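Local coordinates for protein histidinol-phosphatase (Bordetella pertussis, PDB 3FVV) that probably removes phosphate from histidinol phosphate to give histidinol in histidine biosynthesis, as a magnesium-dependent hydrolase of the HAD superfamily, at residues T3-T14 and L175-D186; V131-P139 and R163-M171. All coordinates share one frame; numbering follows the deposited sequence.

How the contacts relate
Contact 1 pairs two neighbouring parallel strands in the middle of the sheet; contact 2 joins a strand further along that sheet, 133-142, to the helix 158-170 packed against it. Their centres lie about 13 Å apart. Along the chain contact 2 is nested within the loop closed by contact 1, and helix 158-170 leads on to strand 180-185. The helix passes over strands 110-115 and 5-9: Trp167 touches Leu110, Leu6 and Leu8, with Leu6 CD1 3.9 Å from Trp167 CH2. Contact 1 is pairing within the sheet of the HAD-like α/β core and contact 2 the packing of a helix on one face of it; the sulfate-binding end belongs to contact 1.

Contact 1 of 2, residues T3-T14 and L175-D186; sequences TRRLALFDLDHT and LGDFAESYFYSD. With SO4 (sulfate ion), chain C.
Leu6 O receives Tyr182 N at 2.8 Å with an N-H...O angle of 169°, and the CA of Ser181 adds a C-H...O contact to the same Leu6 O at 3.2 Å. Strands 5-9 and 180-185 thus run parallel at the centre of the HAD-like Rossmannoid sheet; Leu8 N returns the bond to Tyr182 O, and the alternation continues to Asp10 N and Tyr184 O. On the face carrying Leu6 and Leu8, which helix 158-170 covers, Leu6 CB stands almost over the centre of the Phe178 ring, 3.8 Å from the centroid. On the other face, the Phe9 and Tyr184 rings point the same way, planes 18° apart but slid until they barely overlap (centroids 5.1 Å apart); helix 95-106 packs against both, and Tyr184 OH bonds His104.

At the C-terminal end of this pairing, Asp10-Thr14 matches the HAD signature DxDxT. CG anti to the backbone N (chi1 -176°) carries the Asp10 carboxylate toward segment 175-186 and the sulfate. OD1 faces the sulfate and salt-bridges Lys160 NZ; OD2 accepts Thr14 OG1 at 2.8 Å on its anti lone pair and meets Asp186 OD1, another acceptor, at 3.0 Å. The sulfate probably occupies the substrate phosphate site: its O1 accepts Asp12 N (3.0 Å) and Leu11 N, and Ala116 N, Thr115 OG1 and Lys160 NZ complete it. A water donates to Asp186 OD2 at 2.7 Å and weakly to Asp12 O.

Contact 2 of 2, residues V131-P139 and R163-M171; sequences VQHLIATDP and RVNQWLAGM
His133 meets Trp167 obliquely: the indole CZ2 comes over one face of the imidazole, 3.6 Å from His133 CG, while His133 ND1 lies at the indole edge, near its plane. Met171 SD lies 4.5 Å from the centroid of the His133 ring, 31° off its normal, a sulfur-aromatic contact.

Two residues on, Ile135 also points at the helix, and its two branches divide the surface. CG1 sits 4.1 Å from Trp167 CD2, whereas CG2, anti to the backbone N, packs 3.4 Å from Arg163 CB. Helix 158-170, reached after the short strands 145-147 and 150-151, makes the crossover from strand 133-142 to the parallel strand 180-185, which lies beyond strands 110-115 and 5-9. The segment axes are 9.3 Å apart and run roughly antiparallel (144°), and Val164 and Trp167 reach on to Leu8 of strand 5-9.

Ala136 contributes its carbonyl. Arg163, its chain folded back at chi2 (-73°) and chi3, grips Ala136 O end-on, NH1 at 2.9 Å and NH2 at 3.1 Å, both from the same face of the carbonyl plane. NH1 bonds Thr153 O as well. Asp138 OD2 is 3.4 Å from Arg163 NH2, but well out of the guanidinium plane, so this salt bridge is one of charge alone; Asp138 OD1 bonds Ser119 OG, and a water accepts from both Ala136 N and Arg163 NH2.

Contact 1 of 2, residues T3-T14 and L175-D186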
loop_
_atom_site.group_PDB
_atom_site.type_symbol
_atom_site.label_atom_id
_atom_site.label_comp_id
_atom_site.label_asym_id
_atom_site.label_seq_id
_atom_site.Cartn_x
_atom_site.Cartn_y
_atom_site.Cartn_z
ATOM N N THR A 3 13.843 5.206 23.826
ATOM C CA THR A 3 12.645 4.400 24.007
ATOM C C THR A 3 11.622 4.437 22.843
ATOM O O THR A 3 10.608 3.758 22.893
ATOM C CB THR A 3 11.893 4.851 25.270
ATOM O OG1 THR A 3 11.357 6.173 25.068
ATOM C CG2 THR A 3 12.813 4.846 26.471
ATOM N N ARG A 4 11.863 5.227 21.804
ATOM C CA ARG A 4 10.916 5.303 20.697
ATOM C C ARG A 4 10.644 3.949 19.981
ATOM O O ARG A 4 11.488 3.066 19.945
ATOM C CB ARG A 4 11.357 6.357 19.698
ATOM C CG ARG A 4 10.173 6.847 18.906
ATOM C CD ARG A 4 10.528 7.940 17.948
ATOM N NE ARG A 4 9.289 8.589 17.510
ATOM C CZ ARG A 4 9.213 9.557 16.589
ATOM N NH1 ARG A 4 10.331 9.999 15.981
ATOM N NH2 ARG A 4 8.017 10.077 16.278
ATOM N N ARG A 5 9.441 3.776 19.454
ATOM C CA ARG A 5 9.135 2.593 18.657
ATOM C C ARG A 5 8.805 3.006 17.224
ATOM O O ARG A 5 8.473 4.163 16.959
ATOM C CB ARG A 5 8.030 1.785 19.304
ATOM C CG ARG A 5 8.351 1.598 20.849
ATOM C CD ARG A 5 7.238 0.995 21.602
ATOM N NE ARG A 5 5.968 1.593 21.187
ATOM C CZ ARG A 5 4.788 1.130 21.579
ATOM N NH1 ARG A 5 4.739 0.109 22.449
ATOM N NH2 ARG A 5 3.663 1.697 21.156
ATOM N N LEU A 6 8.953 2.067 16.307
ATOM C CA LEU A 6 8.594 2.289 14.901
ATOM C C LEU A 6 7.313 1.492 14.646
ATOM O O LEU A 6 7.190 0.317 15.077
ATOM C CB LEU A 6 9.690 1.774 14.005
ATOM C CG LEU A 6 9.560 1.964 12.503
ATOM C CD1 LEU A 6 9.601 3.409 12.166
ATOM C CD2 LEU A 6 10.700 1.120 11.872
ATOM N N ALA A 7 6.381 2.113 13.930
ATOM C CA ALA A 7 5.185 1.417 13.551
ATOM C C ALA A 7 4.911 1.528 12.063
ATOM O O ALA A 7 4.619 2.620 11.540
ATOM C CB ALA A 7 3.953 1.999 14.401
ATOM N N LEU A 8 4.923 0.390 11.391
ATOM C CA LEU A 8 4.710 0.303 9.970
ATOM C C LEU A 8 3.369 -0.393 9.714
ATOM O O LEU A 8 3.052 -1.441 10.312
ATOM C CB LEU A 8 5.828 -0.524 9.314
ATOM C CG LEU A 8 7.255 -0.004 9.648
ATOM C CD1 LEU A 8 8.330 -0.971 9.036
ATOM C CD2 LEU A 8 7.488 1.424 9.221
ATOM N N PHE A 9 2.624 0.180 8.775
ATOM C CA PHE A 9 1.349 -0.341 8.357
ATOM C C PHE A 9 1.282 -0.657 6.883
ATOM O O PHE A 9 1.515 0.192 6.053
ATOM C CB PHE A 9 0.275 0.670 8.719
ATOM C CG PHE A 9 0.310 1.070 10.128
ATOM C CD1 PHE A 9 -0.307 0.291 11.091
ATOM C CD2 PHE A 9 0.993 2.203 10.511
ATOM C CE1 PHE A 9 -0.271 0.649 12.399
ATOM C CE2 PHE A 9 1.033 2.598 11.829
ATOM C CZ PHE A 9 0.371 1.835 12.780
ATOM N N ASP A 10 0.923 -1.885 6.574
ATOM C CA ASP A 10 0.430 -2.237 5.233
ATOM C C ASP A 10 -0.914 -1.522 4.991
ATOM O O ASP A 10 -1.612 -1.176 5.924
ATOM C CB ASP A 10 0.250 -3.771 5.163
ATOM C CG ASP A 10 -0.173 -4.260 3.750
ATOM O OD1 ASP A 10 0.542 -3.886 2.762
ATOM O OD2 ASP A 10 -1.203 -4.967 3.625
ATOM N N LEU A 11 -1.296 -1.281 3.743
ATOM C CA LEU A 11 -2.577 -0.644 3.453
ATOM C C LEU A 11 -3.680 -1.617 2.997
ATOM O O LEU A 11 -4.674 -1.811 3.714
ATOM C CB LEU A 11 -2.425 0.449 2.393
ATOM C CG LEU A 11 -3.700 1.186 1.998
ATOM C CD1 LEU A 11 -4.248 1.908 3.172
ATOM C CD2 LEU A 11 -3.444 2.205 0.782
ATOM N N ASP A 12 -3.505 -2.238 1.837
ATOM C CA ASP A 12 -4.630 -2.922 1.196
ATOM C C ASP A 12 -4.985 -4.166 1.955
ATOM O O ASP A 12 -4.146 -5.009 2.145
ATOM C CB ASP A 12 -4.330 -3.197 -0.282
ATOM C CG ASP A 12 -4.057 -1.904 -1.063
ATOM O OD1 ASP A 12 -4.819 -0.931 -0.950
ATOM O OD2 ASP A 12 -3.040 -1.813 -1.749
ATOM N N HIS A 13 -6.228 -4.223 2.442
ATOM C CA HIS A 13 -6.758 -5.345 3.237
ATOM C C HIS A 13 -6.222 -5.371 4.643
ATOM O O HIS A 13 -6.584 -6.236 5.408
ATOM C CB HIS A 13 -6.495 -6.679 2.564
ATOM C CG HIS A 13 -7.140 -6.776 1.224
ATOM N ND1 HIS A 13 -8.505 -6.778 1.069
ATOM C CD2 HIS A 13 -6.618 -6.809 -0.022
ATOM C CE1 HIS A 13 -8.800 -6.842 -0.217
ATOM N NE2 HIS A 13 -7.674 -6.867 -0.902
ATOM N N THR A 14 -5.380 -4.414 5.004
ATOM C CA THR A 14 -4.877 -4.290 6.385
ATOM C C THR A 14 -5.581 -3.113 7.028
ATOM O O THR A 14 -6.319 -3.285 7.961
ATOM C CB THR A 14 -3.334 -4.061 6.382
ATOM O OG1 THR A 14 -2.712 -5.259 5.916
ATOM C CG2 THR A 14 -2.790 -3.703 7.792
ATOM N N LEU A 175 16.706 0.574 12.065
ATOM C CA LEU A 175 15.666 -0.262 12.656
ATOM C C LEU A 175 16.001 -0.641 14.097
ATOM O O LEU A 175 15.121 -0.779 14.989
ATOM C CB LEU A 175 15.541 -1.519 11.775
ATOM C CG LEU A 175 14.251 -2.295 11.528
ATOM C CD1 LEU A 175 13.055 -1.360 11.270
ATOM C CD2 LEU A 175 14.564 -3.293 10.352
ATOM N N GLY A 176 17.297 -0.834 14.333
ATOM C CA GLY A 176 17.780 -1.119 15.694
ATOM C C GLY A 176 17.920 0.094 16.582
ATOM O O GLY A 176 18.253 -0.046 17.739
ATOM N N ASP A 177 17.692 1.302 16.075
ATOM C CA ASP A 177 17.547 2.468 16.954
ATOM C C ASP A 177 16.238 2.373 17.830
ATOM O O ASP A 177 16.137 3.012 18.883
ATOM C CB ASP A 177 17.486 3.791 16.139
ATOM C CG ASP A 177 18.774 4.113 15.382
ATOM O OD1 ASP A 177 19.843 3.602 15.797
ATOM O OD2 ASP A 177 18.690 4.881 14.361
ATOM N N PHE A 178 15.239 1.598 17.412
ATOM C CA PHE A 178 13.933 1.592 18.124
ATOM C C PHE A 178 13.865 0.532 19.200
ATOM O O PHE A 178 14.400 -0.542 19.048
ATOM C CB PHE A 178 12.819 1.384 17.111
ATOM C CG PHE A 178 12.804 2.436 16.094
ATOM C CD1 PHE A 178 12.239 3.659 16.376
ATOM C CD2 PHE A 178 13.473 2.258 14.890
ATOM C CE1 PHE A 178 12.269 4.665 15.449
ATOM C CE2 PHE A 178 13.526 3.283 13.966
ATOM C CZ PHE A 178 12.919 4.486 14.254
ATOM N N ALA A 179 13.159 0.816 20.272
ATOM C CA ALA A 179 12.936 -0.184 21.314
ATOM C C ALA A 179 12.121 -1.376 20.788
ATOM O O ALA A 179 12.341 -2.510 21.211
ATOM C CB ALA A 179 12.269 0.475 22.565
ATOM N N GLU A 180 11.162 -1.136 19.882
ATOM C CA GLU A 180 10.468 -2.200 19.139
ATOM C C GLU A 180 10.120 -1.620 17.781
ATOM O O GLU A 180 9.981 -0.409 17.641
ATOM C CB GLU A 180 9.102 -2.545 19.736
ATOM C CG GLU A 180 9.061 -3.007 21.159
ATOM C CD GLU A 180 9.868 -4.253 21.380
ATOM O OE1 GLU A 180 10.131 -5.026 20.405
ATOM O OE2 GLU A 180 10.268 -4.459 22.549
ATOM N N SER A 181 9.875 -2.486 16.824
ATOM C CA SER A 181 9.301 -2.112 15.510
ATOM C C SER A 181 8.165 -3.031 15.233
ATOM O O SER A 181 8.345 -4.257 15.324
ATOM C CB SER A 181 10.310 -2.298 14.398
ATOM O OG SER A 181 11.055 -3.488 14.653
ATOM N N TYR A 182 6.993 -2.446 14.928
ATOM C CA TYR A 182 5.775 -3.172 14.587
ATOM C C TYR A 182 5.569 -3.099 13.048
ATOM O O TYR A 182 5.955 -2.120 12.433
ATOM C CB TYR A 182 4.562 -2.482 15.225
ATOM C CG TYR A 182 4.524 -2.473 16.737
ATOM C CD1 TYR A 182 3.749 -3.386 17.432
ATOM C CD2 TYR A 182 5.226 -1.540 17.477
ATOM C CE1 TYR A 182 3.692 -3.395 18.818
ATOM C CE2 TYR A 182 5.187 -1.565 18.876
ATOM C CZ TYR A 182 4.421 -2.515 19.514
ATOM O OH TYR A 182 4.301 -2.559 20.880
ATOM N N PHE A 183 5.013 -4.151 12.453
ATOM C CA PHE A 183 4.524 -4.125 11.075
ATOM C C PHE A 183 3.243 -4.953 11.062
ATOM O O PHE A 183 3.227 -6.070 11.585
ATOM C CB PHE A 183 5.546 -4.667 10.071
ATOM C CG PHE A 183 5.060 -4.670 8.639
ATOM C CD1 PHE A 183 4.429 -3.550 8.079
ATOM C CD2 PHE A 183 5.249 -5.791 7.843
ATOM C CE1 PHE A 183 3.972 -3.563 6.789
ATOM C CE2 PHE A 183 4.833 -5.803 6.531
ATOM C CZ PHE A 183 4.163 -4.708 5.998
ATOM N N TYR A 184 2.155 -4.337 10.604
ATOM C CA TYR A 184 0.902 -4.973 10.407
ATOM C C TYR A 184 0.689 -5.328 8.921
ATOM O O TYR A 184 0.810 -4.471 8.068
ATOM C CB TYR A 184 -0.230 -4.019 10.834
ATOM C CG TYR A 184 -0.241 -3.585 12.286
ATOM C CD1 TYR A 184 -1.171 -4.092 13.173
ATOM C CD2 TYR A 184 0.649 -2.627 12.754
ATOM C CE1 TYR A 184 -1.192 -3.674 14.476
ATOM C CE2 TYR A 184 0.656 -2.231 14.069
ATOM C CZ TYR A 184 -0.287 -2.745 14.921
ATOM O OH TYR A 184 -0.302 -2.324 16.228
ATOM N N SER A 185 0.372 -6.585 8.595
ATOM C CA SER A 185 0.039 -6.935 7.235
ATOM C C SER A 185 -0.827 -8.175 7.168
ATOM O O SER A 185 -0.897 -8.935 8.095
ATOM C CB SER A 185 1.290 -7.095 6.327
ATOM O OG SER A 185 0.896 -7.145 4.936
ATOM N N ASP A 186 -1.432 -8.385 6.009
ATOM C CA ASP A 186 -2.437 -9.447 5.800
ATOM C C ASP A 186 -1.936 -10.595 4.956
ATOM O O ASP A 186 -2.598 -11.629 4.926
ATOM C CB ASP A 186 -3.631 -8.916 5.046
ATOM C CG ASP A 186 -3.269 -8.482 3.637
ATOM O OD1 ASP A 186 -2.307 -7.740 3.537
ATOM O OD2 ASP A 186 -3.877 -8.924 2.646
HETATM S S SO4 C . -0.311 -3.380 -0.216
HETATM O O1 SO4 C . -0.768 -2.288 0.726
HETATM O O2 SO4 C . 1.193 -3.448 -0.372
HETATM O O3 SO4 C . -0.951 -4.592 0.271
HETATM O O4 SO4 C . -0.819 -3.142 -1.575
HETATM O O HOH W 1 -3.145 -7.716 0.301
#

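Contact 2 of 2, residues V131-P139 and R163-M171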
loop_
_atom_site.group_PDB
_atom_site.type_symbol
_atom_site.label_atom_id
_atom_site.label_comp_id
_atom_site.label_asym_id
_atom_site.label_seq_id
_atom_site.Cartn_x
_atom_site.Cartn_y
_atom_site.Cartn_z
ATOM N N VAL A 131 -0.910 9.825 9.064
ATOM C CA VAL A 131 0.385 9.222 8.984
ATOM C C VAL A 131 1.186 10.131 8.055
ATOM O O VAL A 131 0.716 10.462 6.954
ATOM C CB VAL A 131 0.280 7.795 8.433
ATOM C CG1 VAL A 131 1.682 7.298 8.021
ATOM C CG2 VAL A 131 -0.368 6.867 9.510
ATOM N N GLN A 132 2.394 10.497 8.480
ATOM C CA GLN A 132 3.168 11.554 7.818
ATOM C C GLN A 132 4.176 10.962 6.883
ATOM O O GLN A 132 4.753 11.702 6.105
ATOM C CB GLN A 132 3.910 12.437 8.831
ATOM C CG GLN A 132 3.022 13.074 9.900
ATOM C CD GLN A 132 1.924 13.946 9.278
ATOM O OE1 GLN A 132 2.211 14.793 8.443
ATOM N NE2 GLN A 132 0.658 13.690 9.641
ATOM N N HIS A 133 4.388 9.645 6.918
ATOM C CA HIS A 133 5.434 8.989 6.078
ATOM C C HIS A 133 4.811 7.916 5.250
ATOM O O HIS A 133 4.047 7.081 5.789
ATOM C CB HIS A 133 6.497 8.379 6.986
ATOM C CG HIS A 133 7.215 9.413 7.801
ATOM N ND1 HIS A 133 8.115 10.298 7.231
ATOM C CD2 HIS A 133 7.090 9.777 9.095
ATOM C CE1 HIS A 133 8.530 11.145 8.157
ATOM N NE2 HIS A 133 7.922 10.847 9.296
ATOM N N LEU A 134 5.173 7.886 3.972
ATOM C CA LEU A 134 4.619 6.918 3.019
ATOM C C LEU A 134 5.767 6.247 2.299
ATOM O O LEU A 134 6.603 6.916 1.714
ATOM C CB LEU A 134 3.808 7.629 1.960
ATOM C CG LEU A 134 3.215 6.754 0.837
ATOM C CD1 LEU A 134 2.212 5.736 1.344
ATOM C CD2 LEU A 134 2.586 7.628 -0.211
ATOM N N ILE A 135 5.774 4.936 2.303
ATOM C CA ILE A 135 6.818 4.191 1.658
ATOM C C ILE A 135 6.081 3.303 0.645
ATOM O O ILE A 135 5.684 2.142 0.933
ATOM C CB ILE A 135 7.659 3.400 2.697
ATOM C CG1 ILE A 135 8.308 4.341 3.751
ATOM C CG2 ILE A 135 8.750 2.590 2.003
ATOM C CD1 ILE A 135 8.585 3.667 5.117
ATOM N N ALA A 136 5.859 3.887 -0.530
ATOM C CA ALA A 136 5.036 3.286 -1.592
ATOM C C ALA A 136 5.812 3.171 -2.894
ATOM O O ALA A 136 6.781 3.864 -3.096
ATOM C CB ALA A 136 3.748 4.134 -1.852
ATOM N N THR A 137 5.378 2.280 -3.791
ATOM C CA THR A 137 5.966 2.212 -5.143
ATOM C C THR A 137 5.734 3.596 -5.758
ATOM O O THR A 137 4.647 4.170 -5.635
ATOM C CB THR A 137 5.318 1.114 -5.920
ATOM O OG1 THR A 137 5.638 -0.097 -5.234
ATOM C CG2 THR A 137 5.806 1.019 -7.444
ATOM N N ASP A 138 6.774 4.157 -6.343
ATOM C CA ASP A 138 6.705 5.507 -6.849
ATOM C C ASP A 138 6.629 5.502 -8.352
ATOM O O ASP A 138 7.486 4.927 -9.043
ATOM C CB ASP A 138 7.905 6.358 -6.416
ATOM C CG ASP A 138 7.904 6.626 -4.893
ATOM O OD1 ASP A 138 6.819 6.940 -4.313
ATOM O OD2 ASP A 138 8.999 6.505 -4.300
ATOM N N PRO A 139 5.642 6.224 -8.872
ATOM C CA PRO A 139 5.555 6.362 -10.309
ATOM C C PRO A 139 6.532 7.408 -10.803
ATOM O O PRO A 139 6.608 8.490 -10.230
ATOM C CB PRO A 139 4.092 6.821 -10.542
ATOM C CG PRO A 139 3.573 7.259 -9.328
ATOM C CD PRO A 139 4.578 6.953 -8.160
ATOM N N ARG A 163 13.130 -0.480 0.970
ATOM C CA ARG A 163 12.613 0.865 1.012
ATOM C C ARG A 163 12.522 1.397 2.439
ATOM O O ARG A 163 12.821 2.534 2.690
ATOM C CB ARG A 163 11.236 0.934 0.298
ATOM C CG ARG A 163 11.361 0.806 -1.185
ATOM C CD ARG A 163 11.962 2.130 -1.818
ATOM N NE ARG A 163 11.148 3.270 -1.399
ATOM C CZ ARG A 163 9.988 3.629 -1.962
ATOM N NH1 ARG A 163 9.502 2.967 -2.977
ATOM N NH2 ARG A 163 9.271 4.631 -1.472
ATOM N N VAL A 164 12.121 0.555 3.376
ATOM C CA VAL A 164 12.017 0.971 4.747
ATOM C C VAL A 164 13.429 1.310 5.243
ATOM O O VAL A 164 13.629 2.324 5.936
ATOM C CB VAL A 164 11.377 -0.143 5.611
ATOM C CG1 VAL A 164 11.588 0.170 7.048
ATOM C CG2 VAL A 164 9.842 -0.279 5.301
ATOM N N ASN A 165 14.426 0.471 4.934
ATOM C CA ASN A 165 15.798 0.761 5.449
ATOM C C ASN A 165 16.372 2.053 4.797
ATOM O O ASN A 165 16.976 2.922 5.492
ATOM C CB ASN A 165 16.725 -0.443 5.335
ATOM C CG ASN A 165 16.324 -1.607 6.270
ATOM O OD1 ASN A 165 16.330 -2.799 5.865
ATOM N ND2 ASN A 165 15.981 -1.276 7.498
ATOM N N GLN A 166 16.089 2.241 3.507
ATOM C CA GLN A 166 16.530 3.473 2.836
ATOM C C GLN A 166 15.877 4.685 3.454
ATOM O O GLN A 166 16.550 5.655 3.693
ATOM C CB GLN A 166 16.290 3.428 1.340
ATOM C CG GLN A 166 17.059 2.333 0.695
ATOM C CD GLN A 166 16.766 2.134 -0.758
ATOM O OE1 GLN A 166 15.611 2.198 -1.213
ATOM N NE2 GLN A 166 17.831 1.808 -1.516
ATOM N N TRP A 167 14.569 4.621 3.752
ATOM C CA TRP A 167 13.880 5.753 4.364
ATOM C C TRP A 167 14.429 6.135 5.763
ATOM O O TRP A 167 14.680 7.300 6.052
ATOM C CB TRP A 167 12.376 5.466 4.376
ATOM C CG TRP A 167 11.594 6.246 5.310
ATOM C CD1 TRP A 167 11.291 7.564 5.229
ATOM C CD2 TRP A 167 10.973 5.756 6.483
ATOM N NE1 TRP A 167 10.506 7.937 6.307
ATOM C CE2 TRP A 167 10.300 6.840 7.089
ATOM C CE3 TRP A 167 10.940 4.515 7.102
ATOM C CZ2 TRP A 167 9.610 6.719 8.279
ATOM C CZ3 TRP A 167 10.225 4.395 8.284
ATOM C CH2 TRP A 167 9.588 5.498 8.861
ATOM N N LEU A 168 14.632 5.158 6.616
ATOM C CA LEU A 168 15.154 5.440 7.930
ATOM C C LEU A 168 16.530 6.129 7.817
ATOM O O LEU A 168 16.813 7.115 8.515
ATOM C CB LEU A 168 15.254 4.146 8.755
ATOM C CG LEU A 168 13.899 3.566 9.160
ATOM C CD1 LEU A 168 14.010 2.114 9.618
ATOM C CD2 LEU A 168 13.168 4.440 10.216
ATOM N N ALA A 169 17.384 5.636 6.930
ATOM C CA ALA A 169 18.743 6.205 6.810
ATOM C C ALA A 169 18.661 7.672 6.322
ATOM O O ALA A 169 19.346 8.557 6.823
ATOM C CB ALA A 169 19.559 5.359 5.872
ATOM N N GLY A 170 17.803 7.929 5.346
ATOM C CA GLY A 170 17.456 9.311 4.985
ATOM C C GLY A 170 17.105 10.234 6.174
ATOM O O GLY A 170 17.371 11.417 6.157
ATOM N N MET A 171 16.542 9.687 7.232
ATOM C CA MET A 171 16.237 10.494 8.423
ATOM C C MET A 171 17.370 10.384 9.440
ATOM O O MET A 171 17.303 10.967 10.534
ATOM C CB MET A 171 14.922 10.021 9.020
ATOM C CG MET A 171 13.687 10.330 8.155
ATOM S SD MET A 171 12.138 9.643 8.918
ATOM C CE MET A 171 12.145 10.680 10.391
HETATM O O HOH W 2 9.873 6.614 0.738
HETATM O O HOH W 3 6.713 6.455 -1.564
#